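Local coordinates for siderophore-interacting protein (Aeromonas hydrophila, PDB 6K2L), which probably uses its bound FAD to reduce ferric siderophores and so release their iron inside the cell, at residues C29-P33 with R89-E94; A36-F40 with I123-G127; P171-Q177 with W189-S193. The protein carries 1 engineered substitution. All blocks are in the same frame, centred on the assembly; numbering follows the deposited sequence.

Interaction 1 of 3, residues C29-P33 with R89-E94; sequences CLTSP and RREALE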
loop_
_atom_site.group_PDB
_atom_site.type_symbol
_atom_site.label_atom_id
_atom_site.label_comp_id
_atom_site.label_asym_id
_atom_site.label_seq_id
_atom_site.Cartn_x
_atom_site.Cartn_y
_atom_site.Cartn_z
ATOM N N CYS A 29 0.490 15.635 7.582
ATOM C CA CYS A 29 1.450 14.562 7.770
ATOM C C CYS A 29 1.872 14.541 9.226
ATOM O O CYS A 29 2.370 15.538 9.750
ATOM C CB CYS A 29 2.662 14.753 6.868
ATOM S SG CYS A 29 3.998 13.653 7.345
ATOM N N LEU A 30 1.668 13.415 9.875
ATOM C CA LEU A 30 1.854 13.279 11.301
ATOM C C LEU A 30 3.010 12.330 11.550
ATOM O O LEU A 30 3.260 11.407 10.774
ATOM C CB LEU A 30 0.587 12.759 11.950
ATOM C CG LEU A 30 -0.590 13.724 11.782
ATOM C CD1 LEU A 30 -1.841 12.930 11.544
ATOM C CD2 LEU A 30 -0.725 14.532 13.020
ATOM N N THR A 31 3.743 12.587 12.619
ATOM C CA THR A 31 4.920 11.799 12.914
ATOM C C THR A 31 5.026 11.589 14.410
ATOM O O THR A 31 4.535 12.398 15.202
ATOM C CB THR A 31 6.195 12.470 12.382
ATOM O OG1 THR A 31 7.326 11.658 12.724
ATOM C CG2 THR A 31 6.375 13.891 12.952
ATOM N N SER A 32 5.672 10.485 14.776
ATOM C CA SER A 32 6.003 10.078 16.137
ATOM C C SER A 32 6.924 8.871 16.086
ATOM O O SER A 32 6.785 8.013 15.194
ATOM C CB SER A 32 4.765 9.711 16.953
ATOM O OG SER A 32 5.021 9.783 18.352
ATOM N N PRO A 33 7.884 8.773 17.009
ATOM C CA PRO A 33 8.636 7.517 17.152
ATOM C C PRO A 33 7.757 6.342 17.547
ATOM O O PRO A 33 8.145 5.192 17.314
ATOM C CB PRO A 33 9.666 7.856 18.238
ATOM C CG PRO A 33 9.847 9.360 18.092
ATOM C CD PRO A 33 8.462 9.861 17.814
ATOM N N ARG A 89 4.366 5.752 5.955
ATOM C CA ARG A 89 5.780 5.487 5.658
ATOM C C ARG A 89 6.482 5.133 6.968
ATOM O O ARG A 89 6.866 6.017 7.748
ATOM C CB ARG A 89 6.427 6.694 4.973
ATOM C CG ARG A 89 5.836 6.977 3.596
ATOM C CD ARG A 89 6.359 8.276 2.976
ATOM N NE ARG A 89 5.985 9.474 3.724
ATOM C CZ ARG A 89 4.854 10.158 3.539
ATOM N NH1 ARG A 89 3.960 9.754 2.640
ATOM N NH2 ARG A 89 4.607 11.253 4.257
ATOM N N ARG A 90 6.618 3.830 7.213
ATOM C CA ARG A 90 7.181 3.348 8.474
ATOM C C ARG A 90 8.586 3.892 8.710
ATOM O O ARG A 90 8.886 4.414 9.794
ATOM C CB ARG A 90 7.199 1.829 8.481
ATOM C CG ARG A 90 7.388 1.242 9.845
ATOM C CD ARG A 90 7.485 -0.257 9.742
ATOM N NE ARG A 90 6.190 -0.861 9.474
ATOM C CZ ARG A 90 5.194 -0.879 10.347
ATOM N NH1 ARG A 90 5.345 -0.312 11.533
ATOM N NH2 ARG A 90 4.041 -1.453 10.035
ATOM N N GLU A 91 9.466 3.763 7.706
ATOM C CA GLU A 91 10.852 4.200 7.852
ATOM C C GLU A 91 10.927 5.677 8.234
ATOM O O GLU A 91 11.690 6.060 9.134
ATOM C CB GLU A 91 11.620 3.930 6.557
ATOM C CG GLU A 91 13.136 4.123 6.644
ATOM C CD GLU A 91 13.905 3.282 5.609
ATOM O OE1 GLU A 91 13.761 2.035 5.621
ATOM O OE2 GLU A 91 14.660 3.862 4.788
ATOM N N ALA A 92 10.125 6.521 7.583
ATOM C CA ALA A 92 10.136 7.944 7.875
ATOM C C ALA A 92 9.383 8.284 9.151
ATOM O O ALA A 92 9.430 9.442 9.585
ATOM C CB ALA A 92 9.534 8.712 6.703
ATOM N N LEU A 93 8.694 7.305 9.744
ATOM C CA LEU A 93 7.811 7.518 10.885
ATOM C C LEU A 93 6.739 8.567 10.567
ATOM O O LEU A 93 6.462 9.470 11.357
ATOM C CB LEU A 93 8.620 7.901 12.129
ATOM C CG LEU A 93 9.555 6.820 12.698
ATOM C CD1 LEU A 93 10.619 7.441 13.566
ATOM C CD2 LEU A 93 8.809 5.720 13.474
ATOM N N GLU A 94 6.115 8.437 9.397
ATOM C CA GLU A 94 5.140 9.428 8.949
ATOM C C GLU A 94 3.825 8.751 8.599
ATOM O O GLU A 94 3.812 7.627 8.086
ATOM C CB GLU A 94 5.645 10.209 7.722
ATOM C CG GLU A 94 6.658 11.309 8.050
ATOM C CD GLU A 94 7.394 11.818 6.809
ATOM O OE1 GLU A 94 6.729 11.971 5.760
ATOM O OE2 GLU A 94 8.625 12.075 6.878
#
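The hairpin turn joining strands 79-89 and 94-100 of the FAD-binding barrel meets strand 25-31 where Thr31 reaches Leu93. Residues Arg90 to Leu93 form a type I turn, and Leu93 with Glu94 opposite Arg89 makes a G1 beta bulge. Thr31 OG1 donates a hydrogen bond of 2.7 Å to Leu93 O, coming in tilted 28° from the carbonyl plane. The hydroxyl lies opposite the backbone N (chi1 179°), which turns it to the hairpin. Beside it, Leu30 O receives a CA-H...O contact from Glu94 CA at 3.3 Å. Past the turn, Leu93 lays its CD2 methyl against Ser32 O, 3.5 Å away. At the other end Cys29 SG rests on the Glu94 side chain, 3.6 Å from Glu94 OE1. That oxygen uses its anti lone pair to take a salt bridge of 2.7 Å from Arg89 NH2, almost in the guanidinium plane, so the carboxylate is held across the neck of the hairpin. Arg89 NH1 turns to a second carboxylate, that of Asp96. Strand 25-31 runs between strands 11-20 and 94-100 in the antiparallel sheet, with side chains of strand 11-20 against Cys29, Leu30 and Thr31 and a backbone bond from Leu30 to Leu95.

Interaction 2 of 3, residues A36-F40 with I123-G127; sequences ADYPF and ISGPG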
loop_
_atom_site.group_PDB
_atom_site.type_symbol
_atom_site.label_atom_id
_atom_site.label_comp_id
_atom_site.label_asym_id
_atom_site.label_seq_id
_atom_site.Cartn_x
_atom_site.Cartn_y
_atom_site.Cartn_z
ATOM N N ALA A 36 6.785 3.415 14.827
ATOM C CA ALA A 36 7.703 2.384 14.358
ATOM C C ALA A 36 7.072 0.990 14.376
ATOM O O ALA A 36 7.319 0.180 13.477
ATOM C CB ALA A 36 8.975 2.415 15.205
ATOM N N ASP A 37 6.249 0.684 15.372
ATOM C CA ASP A 37 5.571 -0.608 15.408
ATOM C C ASP A 37 4.110 -0.526 14.957
ATOM O O ASP A 37 3.346 -1.477 15.170
ATOM C CB ASP A 37 5.648 -1.202 16.812
ATOM C CG ASP A 37 5.186 -0.235 17.855
ATOM O OD1 ASP A 37 4.949 0.922 17.469
ATOM O OD2 ASP A 37 5.067 -0.609 19.043
ATOM N N TYR A 38 3.709 0.582 14.353
ATOM C CA TYR A 38 2.328 0.733 13.912
ATOM C C TYR A 38 2.034 -0.276 12.809
ATOM O O TYR A 38 2.836 -0.411 11.879
ATOM C CB TYR A 38 2.089 2.161 13.410
ATOM C CG TYR A 38 0.628 2.535 13.288
ATOM C CD1 TYR A 38 -0.097 2.955 14.389
ATOM C CD2 TYR A 38 -0.023 2.473 12.063
ATOM C CE1 TYR A 38 -1.430 3.296 14.271
ATOM C CE2 TYR A 38 -1.342 2.805 11.937
ATOM C CZ TYR A 38 -2.045 3.219 13.039
ATOM O OH TYR A 38 -3.381 3.536 12.931
ATOM N N PRO A 39 0.910 -0.999 12.875
ATOM C CA PRO A 39 0.578 -1.981 11.827
ATOM C C PRO A 39 0.508 -1.385 10.422
ATOM O O PRO A 39 0.311 -0.181 10.227
ATOM C CB PRO A 39 -0.789 -2.505 12.260
ATOM C CG PRO A 39 -0.833 -2.275 13.727
ATOM C CD PRO A 39 -0.018 -1.060 14.017
ATOM N N PHE A 40 0.648 -2.262 9.429
ATOM C CA PHE A 40 0.677 -1.863 8.016
ATOM C C PHE A 40 -0.692 -1.380 7.519
ATOM O O PHE A 40 -1.542 -2.161 7.087
ATOM C CB PHE A 40 1.170 -3.017 7.127
ATOM C CG PHE A 40 2.347 -3.799 7.697
ATOM C CD1 PHE A 40 3.640 -3.613 7.187
ATOM C CD2 PHE A 40 2.158 -4.740 8.717
ATOM C CE1 PHE A 40 4.717 -4.337 7.692
ATOM C CE2 PHE A 40 3.226 -5.463 9.229
ATOM C CZ PHE A 40 4.505 -5.260 8.713
ATOM N N ILE A 123 -4.457 9.207 17.750
ATOM C CA ILE A 123 -5.092 8.291 16.809
ATOM C C ILE A 123 -5.065 6.871 17.353
ATOM O O ILE A 123 -4.137 6.461 18.063
ATOM C CB ILE A 123 -4.456 8.322 15.398
ATOM C CG1 ILE A 123 -3.020 7.801 15.438
ATOM C CG2 ILE A 123 -4.506 9.723 14.808
ATOM C CD1 ILE A 123 -2.669 6.986 14.240
ATOM N N SER A 124 -6.119 6.137 17.006
ATOM C CA SER A 124 -6.302 4.725 17.294
ATOM C C SER A 124 -5.489 3.872 16.329
ATOM O O SER A 124 -4.734 4.375 15.493
ATOM C CB SER A 124 -7.761 4.365 17.137
ATOM O OG SER A 124 -7.970 4.084 15.758
ATOM N N GLY A 125 -5.693 2.561 16.384
ATOM C CA GLY A 125 -5.118 1.662 15.413
ATOM C C GLY A 125 -6.076 1.491 14.255
ATOM O O GLY A 125 -7.182 2.043 14.260
ATOM N N PRO A 126 -5.678 0.729 13.238
ATOM C CA PRO A 126 -6.512 0.608 12.042
ATOM C C PRO A 126 -7.569 -0.483 12.161
ATOM O O PRO A 126 -7.385 -1.509 12.818
ATOM C CB PRO A 126 -5.490 0.294 10.937
ATOM C CG PRO A 126 -4.233 -0.163 11.641
ATOM C CD PRO A 126 -4.436 -0.047 13.131
ATOM N N GLY A 127 -8.717 -0.216 11.542
ATOM C CA GLY A 127 -9.759 -1.213 11.353
ATOM C C GLY A 127 -10.138 -1.309 9.875
ATOM O O GLY A 127 -9.628 -0.570 9.002
#
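Tyr38 carries the meeting of 36-40 with 123-127, its ring pointing hydroxyl first at the backbone of the other loop. CG is swung anti to the backbone N (chi1 -164°), sending the phenol toward 123-127. There Tyr38 OH donates a hydrogen bond of 3.0 Å to Ser124 O, which lies at the ring edge. The hydroxyl in turn sits in the carbonyl plane, on a lone pair, with a C=O...donor angle of 137°. Aliphatic groups flank the ring end from two sides of its plane. From one comes Ile123, whose CD1 methyl crosses to Tyr38 CE1 at 3.9 Å. From the other comes Pro126, its side chain running against the direction of the tyrosine and meeting the ring obliquely, with Pro126 CD 3.7 Å from Tyr38 OH. On this same second side Pro39 CD lies 3.7 Å above the Tyr38 ring, toward its rim. The two prolines then touch each other, Pro39 CB to Pro126 CG at 4.2 Å, and extend the apolar patch beyond the phenol. Ser124 OG is tied to Gly125 O at 2.7 Å and also pairs with Lys48 N, two bonds that probably help steady the extended backbone offering Ser124 O. The tyrosine thus links the loop after strand 25-31 to the exit from strand 120-123, at one end of the six-stranded antiparallel barrel with the Greek-key strand order of ferredoxin reductase-like flavoproteins.

Interaction 3 of 3, residues P171-Q177 with W189-S193; sequences PYQEDVQ and WFVGS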
loop_
_atom_site.group_PDB
_atom_site.type_symbol
_atom_site.label_atom_id
_atom_site.label_comp_id
_atom_site.label_asym_id
_atom_site.label_seq_id
_atom_site.Cartn_x
_atom_site.Cartn_y
_atom_site.Cartn_z
ATOM N N PRO A 171 -17.398 19.617 -4.367
ATOM C CA PRO A 171 -18.192 20.853 -4.279
ATOM C C PRO A 171 -17.756 21.970 -5.234
ATOM O O PRO A 171 -18.555 22.861 -5.545
ATOM C CB PRO A 171 -17.996 21.274 -2.815
ATOM C CG PRO A 171 -16.642 20.777 -2.470
ATOM C CD PRO A 171 -16.497 19.465 -3.209
ATOM N N TYR A 172 -16.504 21.953 -5.691
ATOM C CA TYR A 172 -16.002 22.985 -6.587
ATOM C C TYR A 172 -15.095 22.393 -7.659
ATOM O O TYR A 172 -14.424 21.379 -7.449
ATOM C CB TYR A 172 -15.215 24.063 -5.830
ATOM C CG TYR A 172 -16.010 24.861 -4.824
ATOM C CD1 TYR A 172 -16.886 25.863 -5.236
ATOM C CD2 TYR A 172 -15.870 24.635 -3.456
ATOM C CE1 TYR A 172 -17.601 26.621 -4.312
ATOM C CE2 TYR A 172 -16.592 25.378 -2.525
ATOM C CZ TYR A 172 -17.446 26.378 -2.966
ATOM O OH TYR A 172 -18.166 27.125 -2.069
ATOM N N GLN A 173 -15.033 23.089 -8.795
ATOM C CA GLN A 173 -14.218 22.661 -9.929
ATOM C C GLN A 173 -12.734 22.590 -9.591
ATOM O O GLN A 173 -12.025 21.755 -10.157
ATOM C CB GLN A 173 -14.452 23.603 -11.131
ATOM C CG GLN A 173 -13.492 23.411 -12.306
ATOM C CD GLN A 173 -13.849 22.186 -13.200
ATOM O OE1 GLN A 173 -15.032 21.836 -13.362
ATOM N NE2 GLN A 173 -12.821 21.541 -13.778
ATOM N N GLU A 174 -12.246 23.421 -8.667
ATOM C CA GLU A 174 -10.818 23.421 -8.342
ATOM C C GLU A 174 -10.378 22.213 -7.524
ATOM O O GLU A 174 -9.168 22.013 -7.351
ATOM C CB GLU A 174 -10.438 24.693 -7.584
ATOM C CG GLU A 174 -10.411 25.946 -8.443
ATOM C CD GLU A 174 -11.773 26.633 -8.552
ATOM O OE1 GLU A 174 -11.768 27.826 -8.924
ATOM O OE2 GLU A 174 -12.831 26.004 -8.261
ATOM N N ASP A 175 -11.314 21.417 -7.003
ATOM C CA ASP A 175 -10.981 20.235 -6.216
ATOM C C ASP A 175 -10.907 18.963 -7.051
ATOM O O ASP A 175 -10.509 17.918 -6.530
ATOM C CB ASP A 175 -11.961 20.097 -5.056
ATOM C CG ASP A 175 -11.730 21.184 -3.989
ATOM O OD1 ASP A 175 -10.634 21.177 -3.376
ATOM O OD2 ASP A 175 -12.608 22.065 -3.793
ATOM N N VAL A 176 -11.235 19.044 -8.339
ATOM C CA VAL A 176 -10.876 18.003 -9.291
ATOM C C VAL A 176 -9.359 17.931 -9.371
ATOM O O VAL A 176 -8.675 18.956 -9.468
ATOM C CB VAL A 176 -11.493 18.284 -10.670
ATOM C CG1 VAL A 176 -10.957 17.306 -11.702
ATOM C CG2 VAL A 176 -13.010 18.207 -10.598
ATOM N N GLN A 177 -8.822 16.725 -9.295
ATOM C CA GLN A 177 -7.386 16.565 -9.243
ATOM C C GLN A 177 -7.008 15.346 -10.056
ATOM O O GLN A 177 -7.858 14.558 -10.462
ATOM C CB GLN A 177 -6.891 16.442 -7.800
ATOM C CG GLN A 177 -7.919 15.918 -6.832
ATOM C CD GLN A 177 -7.352 15.702 -5.429
ATOM O OE1 GLN A 177 -6.418 14.907 -5.229
ATOM N NE2 GLN A 177 -7.940 16.396 -4.438
ATOM N N TRP A 189 -15.659 13.079 -13.011
ATOM C CA TRP A 189 -15.861 14.047 -11.941
ATOM C C TRP A 189 -17.167 14.817 -12.134
ATOM O O TRP A 189 -17.487 15.284 -13.232
ATOM C CB TRP A 189 -14.685 15.026 -11.872
ATOM C CG TRP A 189 -13.331 14.411 -11.491
ATOM C CD1 TRP A 189 -12.430 13.815 -12.334
ATOM C CD2 TRP A 189 -12.725 14.379 -10.186
ATOM N NE1 TRP A 189 -11.308 13.417 -11.639
ATOM C CE2 TRP A 189 -11.467 13.753 -10.319
ATOM C CE3 TRP A 189 -13.124 14.819 -8.922
ATOM C CZ2 TRP A 189 -10.622 13.534 -9.230
ATOM C CZ3 TRP A 189 -12.279 14.611 -7.855
ATOM C CH2 TRP A 189 -11.038 13.970 -8.018
ATOM N N PHE A 190 -17.916 14.957 -11.055
ATOM C CA PHE A 190 -19.140 15.738 -11.026
ATOM C C PHE A 190 -18.923 16.860 -10.026
ATOM O O PHE A 190 -18.510 16.601 -8.888
ATOM C CB PHE A 190 -20.331 14.861 -10.640
ATOM C CG PHE A 190 -20.720 13.895 -11.714
ATOM C CD1 PHE A 190 -21.754 14.189 -12.564
ATOM C CD2 PHE A 190 -20.019 12.705 -11.901
ATOM C CE1 PHE A 190 -22.114 13.313 -13.559
ATOM C CE2 PHE A 190 -20.367 11.824 -12.905
ATOM C CZ PHE A 190 -21.425 12.126 -13.732
ATOM N N VAL A 191 -19.132 18.098 -10.469
ATOM C CA VAL A 191 -19.121 19.256 -9.587
ATOM C C VAL A 191 -20.540 19.499 -9.107
ATOM O O VAL A 191 -21.482 19.476 -9.908
ATOM C CB VAL A 191 -18.563 20.494 -10.300
ATOM C CG1 VAL A 191 -18.619 21.700 -9.361
ATOM C CG2 VAL A 191 -17.124 20.222 -10.759
ATOM N N GLY A 192 -20.700 19.716 -7.803
ATOM C CA GLY A 192 -21.998 20.063 -7.258
ATOM C C GLY A 192 -21.997 19.982 -5.747
ATOM O O GLY A 192 -21.034 19.538 -5.112
ATOM N N SER A 193 -23.107 20.417 -5.176
ATOM C CA SER A 193 -23.297 20.393 -3.744
ATOM C C SER A 193 -23.846 19.030 -3.327
ATOM O O SER A 193 -24.392 18.301 -4.166
ATOM C CB SER A 193 -24.238 21.528 -3.355
ATOM O OG SER A 193 -24.985 21.229 -2.194
#
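Val176 sets its CG1 methyl over the indole face of Trp189 in a CH-pi contact, 3.6 Å from the centroid of the five-membered ring and 5° off its normal. This methyl stands anti to the backbone N (chi1 172°), and CG2, beside that N, also reaches the ring, 3.8 Å from Trp189 CE3. The same indole face receives Gln177 N, 3.6 Å above the plane toward the rim, while Gln177 O comes within 3.2 Å of Trp189 CZ2. Val191 CG2 meets Gln173 OE1 at 3.7 Å, the two side chains crossing at about a right angle. Where the segments leave the strands, Pro171 CA makes a nearly straight CA-H...O contact of 3.2 Å with Gly192 O. Behind this layer 173-175 form a 3-10 turn, and Ser22 and His24 N of the barrel domain hold the Asp175 carboxylate. Leu148 of helix 148-155 and Leu168 and Val170 of strand 163-170 pack on Trp189. Here the connection 171-184, with no regular alpha helix, joins neighbouring parallel strands 163-170 and 185-191 at the sheet edge of a Rossmann-like domain, probably the NAD(P)H-binding part of the family, with the side chain of Pro171 about 7 Å from the FAD.

Interactions 1 and 2 belong to the antiparallel FAD-binding barrel, their centres 11 Å apart and their segments alternating along the chain: 29-33, 36-40, 89-94, then 123-127. They touch directly, Arg90 NH1 of the hairpin turn probably bonding Ala36 O at 2.8 Å, so one end of the barrel forms a continuous patch. Interaction 3 comes later in sequence and sits in the other domain, on the edge of the five-stranded parallel sheet, with its centre 31 and 32 Å from those of interactions 1 and 2. The contacts therefore lie in both halves of a ferredoxin reductase-like flavoprotein, with the FAD bound between barrel and parallel sheet.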